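PDB 4S1V: D-3-phosphoglycerate dehydrogenase-related protein from Vibrio cholerae, which probably catalyses the NAD-dependent interconversion of a D-2-hydroxyacid, perhaps 3-phosphoglycerate, and its 2-keto acid, as expected of a phosphoglycerate dehydrogenase-like oxidoreductase. Local coordinates for residues Val13-Leu23 / Tyr297-Val308; Gly246-Ala254 / Pro276-Leu284. All coordinates share one frame; numbering follows the deposited sequence.

Interaction 1: residues Val13-Leu23 / Tyr297-Val308; sequences VVRGLNAFQCL and YEIYFQAAFENV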
loop_
_atom_site.group_PDB
_atom_site.type_symbol
_atom_site.label_atom_id
_atom_site.label_comp_id
_atom_site.label_asym_id
_atom_site.label_seq_id
_atom_site.Cartn_x
_atom_site.Cartn_y
_atom_site.Cartn_z
ATOM N N VAL C 13 -14.608 -19.118 -24.041
ATOM C CA VAL C 13 -15.586 -18.217 -24.641
ATOM C C VAL C 13 -15.875 -18.562 -26.102
ATOM O O VAL C 13 -16.888 -18.138 -26.657
ATOM C CB VAL C 13 -15.126 -16.741 -24.552
ATOM C CG1 VAL C 13 -15.286 -16.213 -23.131
ATOM C CG2 VAL C 13 -13.688 -16.583 -25.047
ATOM N N VAL C 14 -14.977 -19.324 -26.722
ATOM C CA VAL C 14 -15.119 -19.701 -28.133
ATOM C C VAL C 14 -16.440 -20.443 -28.392
ATOM O O VAL C 14 -17.119 -20.158 -29.382
ATOM C CB VAL C 14 -13.877 -20.466 -28.654
ATOM C CG1 VAL C 14 -14.139 -21.109 -30.014
ATOM C CG2 VAL C 14 -12.681 -19.526 -28.733
ATOM N N ARG C 15 -16.820 -21.340 -27.478
ATOM C CA ARG C 15 -18.095 -22.086 -27.565
ATOM C C ARG C 15 -19.286 -21.165 -27.761
ATOM O O ARG C 15 -20.258 -21.540 -28.413
ATOM C CB ARG C 15 -18.359 -22.913 -26.297
ATOM C CG ARG C 15 -17.503 -24.152 -26.123
ATOM C CD ARG C 15 -17.951 -25.017 -24.941
ATOM N NE ARG C 15 -18.196 -24.277 -23.691
ATOM C CZ ARG C 15 -18.362 -24.857 -22.497
ATOM N NH1 ARG C 15 -18.291 -26.179 -22.373
ATOM N NH2 ARG C 15 -18.593 -24.120 -21.415
ATOM N N GLY C 16 -19.209 -19.972 -27.175
ATOM C CA GLY C 16 -20.314 -19.020 -27.174
ATOM C C GLY C 16 -20.385 -18.041 -28.333
ATOM O O GLY C 16 -21.314 -17.232 -28.404
ATOM N N LEU C 17 -19.410 -18.096 -29.238
ATOM C CA LEU C 17 -19.382 -17.176 -30.383
ATOM C C LEU C 17 -20.411 -17.575 -31.441
ATOM O O LEU C 17 -20.753 -18.754 -31.555
ATOM C CB LEU C 17 -17.990 -17.147 -31.016
ATOM C CG LEU C 17 -16.779 -16.804 -30.143
ATOM C CD1 LEU C 17 -15.502 -16.974 -30.944
ATOM C CD2 LEU C 17 -16.879 -15.393 -29.577
ATOM N N ASN C 18 -20.886 -16.594 -32.217
ATOM C CA ASN C 18 -21.728 -16.855 -33.392
ATOM C C ASN C 18 -21.047 -17.812 -34.348
ATOM O O ASN C 18 -21.688 -18.684 -34.937
ATOM C CB ASN C 18 -22.047 -15.564 -34.155
ATOM C CG ASN C 18 -22.923 -14.618 -33.368
ATOM O OD1 ASN C 18 -23.684 -15.032 -32.499
ATOM N ND2 ASN C 18 -22.811 -13.332 -33.668
ATOM N N ALA C 19 -19.738 -17.637 -34.494
ATOM C CA ALA C 19 -18.949 -18.445 -35.411
ATOM C C ALA C 19 -18.934 -19.939 -35.056
ATOM O O ALA C 19 -18.715 -20.774 -35.928
ATOM C CB ALA C 19 -17.536 -17.899 -35.505
ATOM N N PHE C 20 -19.177 -20.268 -33.786
ATOM C CA PHE C 20 -19.157 -21.661 -33.332
ATOM C C PHE C 20 -20.225 -22.526 -34.002
ATOM O O PHE C 20 -20.017 -23.724 -34.192
ATOM C CB PHE C 20 -19.283 -21.749 -31.809
ATOM C CG PHE C 20 -18.761 -23.039 -31.226
ATOM C CD1 PHE C 20 -17.392 -23.237 -31.041
ATOM C CD2 PHE C 20 -19.637 -24.053 -30.849
ATOM C CE1 PHE C 20 -16.910 -24.419 -30.498
ATOM C CE2 PHE C 20 -19.161 -25.240 -30.304
ATOM C CZ PHE C 20 -17.799 -25.422 -30.125
ATOM N N GLN C 21 -21.355 -21.921 -34.371
ATOM C CA GLN C 21 -22.425 -22.649 -35.068
ATOM C C GLN C 21 -22.002 -23.172 -36.435
ATOM O O GLN C 21 -22.567 -24.151 -36.922
ATOM C CB GLN C 21 -23.704 -21.809 -35.185
ATOM C CG GLN C 21 -24.645 -21.962 -33.993
ATOM C CD GLN C 21 -25.055 -23.409 -33.737
ATOM O OE1 GLN C 21 -25.536 -24.107 -34.636
ATOM N NE2 GLN C 21 -24.864 -23.864 -32.500
ATOM N N CYS C 22 -21.003 -22.519 -37.030
ATOM C CA CYS C 22 -20.390 -22.957 -38.285
ATOM C C CYS C 22 -19.767 -24.354 -38.192
ATOM O O CYS C 22 -19.425 -24.951 -39.215
ATOM C CB CYS C 22 -19.321 -21.956 -38.743
ATOM S SG CYS C 22 -19.935 -20.297 -39.120
ATOM N N LEU C 23 -19.614 -24.866 -36.971
ATOM C CA LEU C 23 -19.011 -26.186 -36.757
ATOM C C LEU C 23 -20.023 -27.290 -36.424
ATOM O O LEU C 23 -19.638 -28.410 -36.069
ATOM C CB LEU C 23 -17.931 -26.115 -35.681
ATOM C CG LEU C 23 -16.674 -25.288 -35.959
ATOM C CD1 LEU C 23 -15.750 -25.386 -34.755
ATOM C CD2 LEU C 23 -15.964 -25.738 -37.230
ATOM N N TYR C 297 -12.606 -11.871 -31.981
ATOM C CA TYR C 297 -12.812 -13.327 -31.907
ATOM C C TYR C 297 -13.835 -13.852 -32.919
ATOM O O TYR C 297 -13.659 -14.949 -33.459
ATOM C CB TYR C 297 -13.220 -13.760 -30.495
ATOM C CG TYR C 297 -12.083 -14.252 -29.602
ATOM C CD1 TYR C 297 -10.823 -13.636 -29.617
ATOM C CD2 TYR C 297 -12.286 -15.318 -28.712
ATOM C CE1 TYR C 297 -9.791 -14.086 -28.792
ATOM C CE2 TYR C 297 -11.269 -15.764 -27.877
ATOM C CZ TYR C 297 -10.022 -15.148 -27.916
ATOM O OH TYR C 297 -9.004 -15.593 -27.091
ATOM N N GLU C 298 -14.900 -13.091 -33.179
ATOM C CA GLU C 298 -15.875 -13.533 -34.181
ATOM C C GLU C 298 -15.210 -13.614 -35.560
ATOM O O GLU C 298 -15.419 -14.588 -36.296
ATOM C CB GLU C 298 -17.135 -12.657 -34.221
ATOM C CG GLU C 298 -18.075 -12.788 -33.027
ATOM C CD GLU C 298 -18.858 -14.098 -32.957
ATOM O OE1 GLU C 298 -18.661 -15.005 -33.792
ATOM O OE2 GLU C 298 -19.691 -14.219 -32.036
ATOM N N ILE C 299 -14.392 -12.608 -35.883
ATOM C CA ILE C 299 -13.653 -12.563 -37.147
ATOM C C ILE C 299 -12.664 -13.730 -37.240
ATOM O O ILE C 299 -12.662 -14.475 -38.226
ATOM C CB ILE C 299 -12.937 -11.198 -37.324
ATOM C CG1 ILE C 299 -13.966 -10.087 -37.595
ATOM C CG2 ILE C 299 -11.888 -11.254 -38.427
ATOM C CD1 ILE C 299 -13.543 -8.722 -37.095
ATOM N N TYR C 300 -11.837 -13.893 -36.208
ATOM C CA TYR C 300 -10.838 -14.963 -36.176
ATOM C C TYR C 300 -11.438 -16.336 -36.427
ATOM O O TYR C 300 -10.950 -17.103 -37.257
ATOM C CB TYR C 300 -10.109 -15.002 -34.832
ATOM C CG TYR C 300 -9.011 -13.990 -34.689
ATOM C CD1 TYR C 300 -8.115 -13.740 -35.732
ATOM C CD2 TYR C 300 -8.844 -13.303 -33.502
ATOM C CE1 TYR C 300 -7.098 -12.809 -35.590
ATOM C CE2 TYR C 300 -7.828 -12.374 -33.348
ATOM C CZ TYR C 300 -6.963 -12.128 -34.390
ATOM O OH TYR C 300 -5.962 -11.208 -34.208
ATOM N N PHE C 301 -12.494 -16.634 -35.689
ATOM C CA PHE C 301 -13.047 -17.963 -35.709
ATOM C C PHE C 301 -13.989 -18.200 -36.891
ATOM O O PHE C 301 -14.048 -19.313 -37.395
ATOM C CB PHE C 301 -13.629 -18.317 -34.337
ATOM C CG PHE C 301 -12.571 -18.425 -33.265
ATOM C CD1 PHE C 301 -11.816 -19.591 -33.124
ATOM C CD2 PHE C 301 -12.285 -17.346 -32.436
ATOM C CE1 PHE C 301 -10.826 -19.690 -32.156
ATOM C CE2 PHE C 301 -11.293 -17.437 -31.463
ATOM C CZ PHE C 301 -10.560 -18.611 -31.327
ATOM N N GLN C 302 -14.675 -17.162 -37.377
ATOM C CA GLN C 302 -15.493 -17.339 -38.583
ATOM C C GLN C 302 -14.618 -17.779 -39.749
ATOM O O GLN C 302 -14.984 -18.686 -40.488
ATOM C CB GLN C 302 -16.337 -16.097 -38.925
ATOM C CG GLN C 302 -15.569 -14.898 -39.476
ATOM C CD GLN C 302 -16.395 -13.617 -39.504
ATOM O OE1 GLN C 302 -17.296 -13.414 -38.678
ATOM N NE2 GLN C 302 -16.077 -12.733 -40.454
ATOM N N ALA C 303 -13.442 -17.171 -39.868
ATOM C CA ALA C 303 -12.517 -17.467 -40.960
ATOM C C ALA C 303 -11.798 -18.802 -40.744
ATOM O O ALA C 303 -11.665 -19.596 -41.680
ATOM C CB ALA C 303 -11.520 -16.337 -41.138
ATOM N N ALA C 304 -11.365 -19.050 -39.508
ATOM C CA ALA C 304 -10.739 -20.324 -39.151
ATOM C C ALA C 304 -11.702 -21.497 -39.343
ATOM O O ALA C 304 -11.314 -22.530 -39.891
ATOM C CB ALA C 304 -10.201 -20.286 -37.725
ATOM N N PHE C 305 -12.952 -21.330 -38.907
ATOM C CA PHE C 305 -13.960 -22.391 -39.056
ATOM C C PHE C 305 -14.405 -22.566 -40.505
ATOM O O PHE C 305 -14.808 -23.660 -40.911
ATOM C CB PHE C 305 -15.177 -22.138 -38.156
ATOM C CG PHE C 305 -14.860 -22.103 -36.688
ATOM C CD1 PHE C 305 -13.658 -22.615 -36.195
ATOM C CD2 PHE C 305 -15.780 -21.580 -35.784
ATOM C CE1 PHE C 305 -13.375 -22.587 -34.841
ATOM C CE2 PHE C 305 -15.507 -21.562 -34.424
ATOM C CZ PHE C 305 -14.305 -22.061 -33.954
ATOM N N GLU C 306 -14.335 -21.477 -41.271
ATOM C CA GLU C 306 -14.621 -21.490 -42.706
ATOM C C GLU C 306 -13.604 -22.375 -43.423
ATOM O O GLU C 306 -13.960 -23.158 -44.306
ATOM C CB GLU C 306 -14.590 -20.055 -43.268
ATOM C CG GLU C 306 -14.627 -19.926 -44.783
ATOM C CD GLU C 306 -14.056 -18.605 -45.284
ATOM O OE1 GLU C 306 -14.095 -17.592 -44.550
ATOM O OE2 GLU C 306 -13.551 -18.578 -46.425
ATOM N N ASN C 307 -12.338 -22.259 -43.028
ATOM C CA ASN C 307 -11.276 -23.062 -43.626
ATOM C C ASN C 307 -11.368 -24.539 -43.234
ATOM O O ASN C 307 -11.040 -25.420 -44.027
ATOM C CB ASN C 307 -9.910 -22.473 -43.293
ATOM C CG ASN C 307 -9.611 -21.216 -44.091
ATOM O OD1 ASN C 307 -10.106 -21.042 -45.209
ATOM N ND2 ASN C 307 -8.793 -20.339 -43.526
ATOM N N VAL C 308 -11.840 -24.793 -42.018
ATOM C CA VAL C 308 -12.113 -26.147 -41.560
ATOM C C VAL C 308 -13.147 -26.818 -42.472
ATOM O O VAL C 308 -12.912 -27.926 -42.961
ATOM C CB VAL C 308 -12.569 -26.174 -40.079
ATOM C CG1 VAL C 308 -13.137 -27.536 -39.709
ATOM C CG2 VAL C 308 -11.403 -25.828 -39.159
#

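Interaction 2: residues Gly246-Ala254 / Pro276-Leu284; sequences GALYSVMQA and PLLSLPNVL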
loop_
_atom_site.group_PDB
_atom_site.type_symbol
_atom_site.label_atom_id
_atom_site.label_comp_id
_atom_site.label_asym_id
_atom_site.label_seq_id
_atom_site.Cartn_x
_atom_site.Cartn_y
_atom_site.Cartn_z
ATOM N N GLY C 246 15.714 -8.842 -21.088
ATOM C CA GLY C 246 15.874 -8.364 -19.715
ATOM C C GLY C 246 16.000 -6.854 -19.562
ATOM O O GLY C 246 15.895 -6.325 -18.452
ATOM N N ALA C 247 16.232 -6.158 -20.673
ATOM C CA ALA C 247 16.567 -4.734 -20.628
ATOM C C ALA C 247 15.439 -3.876 -20.060
ATOM O O ALA C 247 15.701 -2.955 -19.277
ATOM C CB ALA C 247 16.987 -4.234 -22.004
ATOM N N LEU C 248 14.193 -4.176 -20.440
ATOM C CA LEU C 248 13.057 -3.415 -19.926
ATOM C C LEU C 248 12.937 -3.524 -18.407
ATOM O O LEU C 248 12.778 -2.502 -17.716
ATOM C CB LEU C 248 11.732 -3.829 -20.578
ATOM C CG LEU C 248 10.512 -2.969 -20.148
ATOM C CD1 LEU C 248 10.659 -1.491 -20.499
ATOM C CD2 LEU C 248 9.209 -3.514 -20.717
ATOM N N TYR C 249 12.999 -4.752 -17.893
ATOM C CA TYR C 249 12.907 -4.941 -16.442
ATOM C C TYR C 249 14.024 -4.191 -15.722
ATOM O O TYR C 249 13.773 -3.458 -14.769
ATOM C CB TYR C 249 12.915 -6.419 -16.006
ATOM C CG TYR C 249 13.065 -6.498 -14.499
ATOM C CD1 TYR C 249 11.969 -6.270 -13.669
ATOM C CD2 TYR C 249 14.315 -6.696 -13.904
ATOM C CE1 TYR C 249 12.097 -6.287 -12.294
ATOM C CE2 TYR C 249 14.459 -6.699 -12.522
ATOM C CZ TYR C 249 13.346 -6.494 -11.724
ATOM O OH TYR C 249 13.449 -6.501 -10.359
ATOM N N SER C 250 15.257 -4.390 -16.174
ATOM C CA SER C 250 16.417 -3.776 -15.531
ATOM C C SER C 250 16.245 -2.258 -15.433
ATOM O O SER C 250 16.508 -1.671 -14.380
ATOM C CB SER C 250 17.698 -4.140 -16.284
ATOM O OG SER C 250 18.843 -3.621 -15.614
ATOM N N VAL C 251 15.764 -1.640 -16.514
ATOM C CA VAL C 251 15.620 -0.174 -16.604
ATOM C C VAL C 251 14.454 0.361 -15.765
ATOM O O VAL C 251 14.602 1.352 -15.052
ATOM C CB VAL C 251 15.489 0.288 -18.077
ATOM C CG1 VAL C 251 15.080 1.749 -18.165
ATOM C CG2 VAL C 251 16.799 0.075 -18.825
ATOM N N MET C 252 13.305 -0.304 -15.828
ATOM C CA MET C 252 12.149 0.111 -15.038
ATOM C C MET C 252 12.389 -0.025 -13.530
ATOM O O MET C 252 11.990 0.846 -12.744
ATOM C CB MET C 252 10.895 -0.648 -15.476
ATOM C CG MET C 252 10.454 -0.323 -16.898
ATOM S SD MET C 252 10.205 1.447 -17.165
ATOM C CE MET C 252 11.052 1.651 -18.724
ATOM N N GLN C 253 13.048 -1.109 -13.129
ATOM C CA GLN C 253 13.370 -1.319 -11.721
ATOM C C GLN C 253 14.271 -0.193 -11.221
ATOM O O GLN C 253 14.070 0.319 -10.125
ATOM C CB GLN C 253 14.018 -2.695 -11.501
ATOM C CG GLN C 253 15.157 -2.716 -10.478
ATOM C CD GLN C 253 14.663 -2.709 -9.056
ATOM O OE1 GLN C 253 15.321 -2.187 -8.148
ATOM N NE2 GLN C 253 13.487 -3.296 -8.850
ATOM N N ALA C 254 15.236 0.199 -12.047
ATOM C CA ALA C 254 16.202 1.252 -11.707
ATOM C C ALA C 254 15.609 2.671 -11.665
ATOM O O ALA C 254 16.184 3.578 -11.049
ATOM C CB ALA C 254 17.379 1.203 -12.676
ATOM N N PRO C 276 9.811 -11.107 -14.291
ATOM C CA PRO C 276 10.171 -10.042 -13.341
ATOM C C PRO C 276 9.346 -8.752 -13.489
ATOM O O PRO C 276 9.158 -8.031 -12.510
ATOM C CB PRO C 276 11.653 -9.783 -13.638
ATOM C CG PRO C 276 11.876 -10.295 -15.027
ATOM C CD PRO C 276 10.915 -11.432 -15.213
ATOM N N LEU C 277 8.842 -8.480 -14.693
ATOM C CA LEU C 277 8.029 -7.284 -14.926
ATOM C C LEU C 277 6.767 -7.208 -14.073
ATOM O O LEU C 277 6.286 -6.114 -13.792
ATOM C CB LEU C 277 7.668 -7.125 -16.408
ATOM C CG LEU C 277 8.736 -6.678 -17.403
ATOM C CD1 LEU C 277 8.156 -6.692 -18.815
ATOM C CD2 LEU C 277 9.264 -5.295 -17.058
ATOM N N LEU C 278 6.255 -8.358 -13.640
ATOM C CA LEU C 278 5.045 -8.415 -12.818
ATOM C C LEU C 278 5.225 -7.917 -11.378
ATOM O O LEU C 278 4.251 -7.789 -10.637
ATOM C CB LEU C 278 4.468 -9.836 -12.819
ATOM C CG LEU C 278 3.674 -10.205 -14.084
ATOM C CD1 LEU C 278 3.384 -11.695 -14.182
ATOM C CD2 LEU C 278 2.378 -9.418 -14.141
ATOM N N SER C 279 6.460 -7.629 -10.986
ATOM C CA SER C 279 6.734 -7.153 -9.633
ATOM C C SER C 279 7.114 -5.675 -9.542
ATOM O O SER C 279 7.675 -5.254 -8.536
ATOM C CB SER C 279 7.830 -8.001 -8.983
ATOM O OG SER C 279 7.437 -9.361 -8.921
ATOM N N LEU C 280 6.807 -4.888 -10.570
ATOM C CA LEU C 280 7.122 -3.454 -10.542
ATOM C C LEU C 280 5.860 -2.602 -10.559
ATOM O O LEU C 280 5.041 -2.732 -11.471
ATOM C CB LEU C 280 8.045 -3.065 -11.705
ATOM C CG LEU C 280 9.447 -3.664 -11.761
ATOM C CD1 LEU C 280 10.157 -3.174 -13.010
ATOM C CD2 LEU C 280 10.276 -3.317 -10.526
ATOM N N PRO C 281 5.684 -1.730 -9.544
ATOM C CA PRO C 281 4.526 -0.833 -9.549
ATOM C C PRO C 281 4.487 0.102 -10.759
ATOM O O PRO C 281 3.397 0.514 -11.167
ATOM C CB PRO C 281 4.693 -0.022 -8.257
ATOM C CG PRO C 281 6.136 -0.165 -7.882
ATOM C CD PRO C 281 6.512 -1.547 -8.334
ATOM N N ASN C 282 5.652 0.419 -11.324
ATOM C CA ASN C 282 5.729 1.340 -12.467
ATOM C C ASN C 282 5.575 0.701 -13.856
ATOM O O ASN C 282 5.757 1.370 -14.878
ATOM C CB ASN C 282 7.001 2.210 -12.394
ATOM C CG ASN C 282 8.287 1.401 -12.485
ATOM O OD1 ASN C 282 8.318 0.217 -12.165
ATOM N ND2 ASN C 282 9.366 2.052 -12.920
ATOM N N VAL C 283 5.247 -0.588 -13.899
ATOM C CA VAL C 283 4.944 -1.261 -15.169
ATOM C C VAL C 283 3.521 -1.809 -15.140
ATOM O O VAL C 283 3.170 -2.620 -14.279
ATOM C CB VAL C 283 5.938 -2.403 -15.487
ATOM C CG1 VAL C 283 5.554 -3.129 -16.778
ATOM C CG2 VAL C 283 7.359 -1.869 -15.587
ATOM N N LEU C 284 2.699 -1.351 -16.075
ATOM C CA LEU C 284 1.378 -1.913 -16.252
ATOM C C LEU C 284 1.521 -3.171 -17.104
ATOM O O LEU C 284 2.077 -3.123 -18.202
ATOM C CB LEU C 284 0.431 -0.883 -16.895
ATOM C CG LEU C 284 -1.058 -1.239 -17.028
ATOM C CD1 LEU C 284 -1.928 0.004 -17.005
ATOM C CD2 LEU C 284 -1.351 -2.066 -18.281
#

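Interaction 1: residues Val13-Leu23 / Tyr297-Val308
Glu298 reaches from helix 294-312 to the backbone at Asn18 and Ala19, and around this link the C-terminal helix packs on the loop that joins strands 3-6 and 27-30. The helix thus returns to and covers part of the parallel sheet of the N-terminal domain, which corresponds to the substrate-binding domain of D-2-hydroxyacid dehydrogenases.

One carboxylate takes both hydrogen bonds. Asn18 N gives its hydrogen to Glu298 OE2 at 2.7 Å, and Ala19 N binds Glu298 OE1 at 2.9 Å with an N-H...O angle of 149°. Both oxygens use their syn lone pairs, so two successive amides fix the rotation of the carboxylate. The bend in the Glu298 chain (chi2 -72°) brings the group back against these amides. Lys294 forms a salt bridge to OE2, which probably favours the charged form, while Leu17 CB and Asn18 CB flank the carboxylate.

Three aromatic rings of the helix take up the apolar side chains of the loop. Val14 CG2 lies over a face of Phe301, 3.5 Å from CZ, and Leu17 CD1 meets the same ring at CD2 (3.6 Å). Val13 CG2 approaches Tyr297 CE2 at 3.8 Å; here Leu141 of the second subunit packs on Val13, Leu17 and Tyr297. Ala19 CB sits against the helix backbone, 3.5 Å from Gln302 N. From the sheet, Ile6 of strand 3-6 touches both Val14 and Phe305.

Phe305 is enclosed by several groups. Phe301 CB rests on one face, the carbonyl O of Ala19 comes to the ring edge near CD2, and Val14 CG1 reaches the edge at CZ. On the opposite face, Leu23 CD1 makes a CH-pi contact almost straight above the centre, 3.5 Å from the Phe305 ring centroid and 6° off the normal.

Interaction 2: residues Gly246-Ala254 / Pro276-Leu284
Asn282 ND2 serves two carbonyls: it donates to Met252 O at 2.9 Å, with a nearly straight N-H...O angle of 167°, and also to the carbonyl of Arg258. The acceptor Met252 O lies close to the amide plane of Asn282, whereas ND2 stands above the carbonyl plane of Met252. Chi1 of 63° folds the amide over its own backbone, with ND2 directed at the last turn of helix 247-254.

Beside this bond, Met252 CB meets Leu280 CD1 at 3.6 Å, and the Met252 and Val283 side chains cross at about a right angle, CG against CG2. Helix 247-254 and strand 283-285 belong to the Rossmann-type NAD-binding domain, in which 283-285 is an outermost strand of the parallel sheet within the chain. The type I turn from Leu280 to Val283 leads into that strand, and Val262 of the adjacent strand 259-262 packs on Leu248 and Leu277.

At the other end of the contact, Pro276 CB lies over one face of Tyr249, 3.7 Å from its ring centroid, while Gln253 CB covers the opposite face. Leu277 CD2 packs 3.7 Å from Tyr249 CA. The phenol OH is hydrogen-bonded to Val30 O of the third subunit, and Gln253 NE2, bound to Asn12 OD1 of that same subunit, lies 3.6 Å from Leu280 CD2.

In the fold
From the N terminus, the chain leaves strand 3-6, runs through 13-23 and enters strand 27-30, completes this first, five-stranded sheet by strand 95-98, and then builds the Rossmann-type domain. There interaction 2 closes a short loop of 21 residues that carries strand 259-262, tying helix 247-254 to the approach to strand 283-285. Helix 294-312 follows next and returns to the first domain, where interaction 1 closes a loop of 273 residues. The short closure therefore falls within the long one, and the two do not cross. Their centres lie 37 Å apart on opposite sides of the chain's centre, one contact in each domain, and both touch the second subunit.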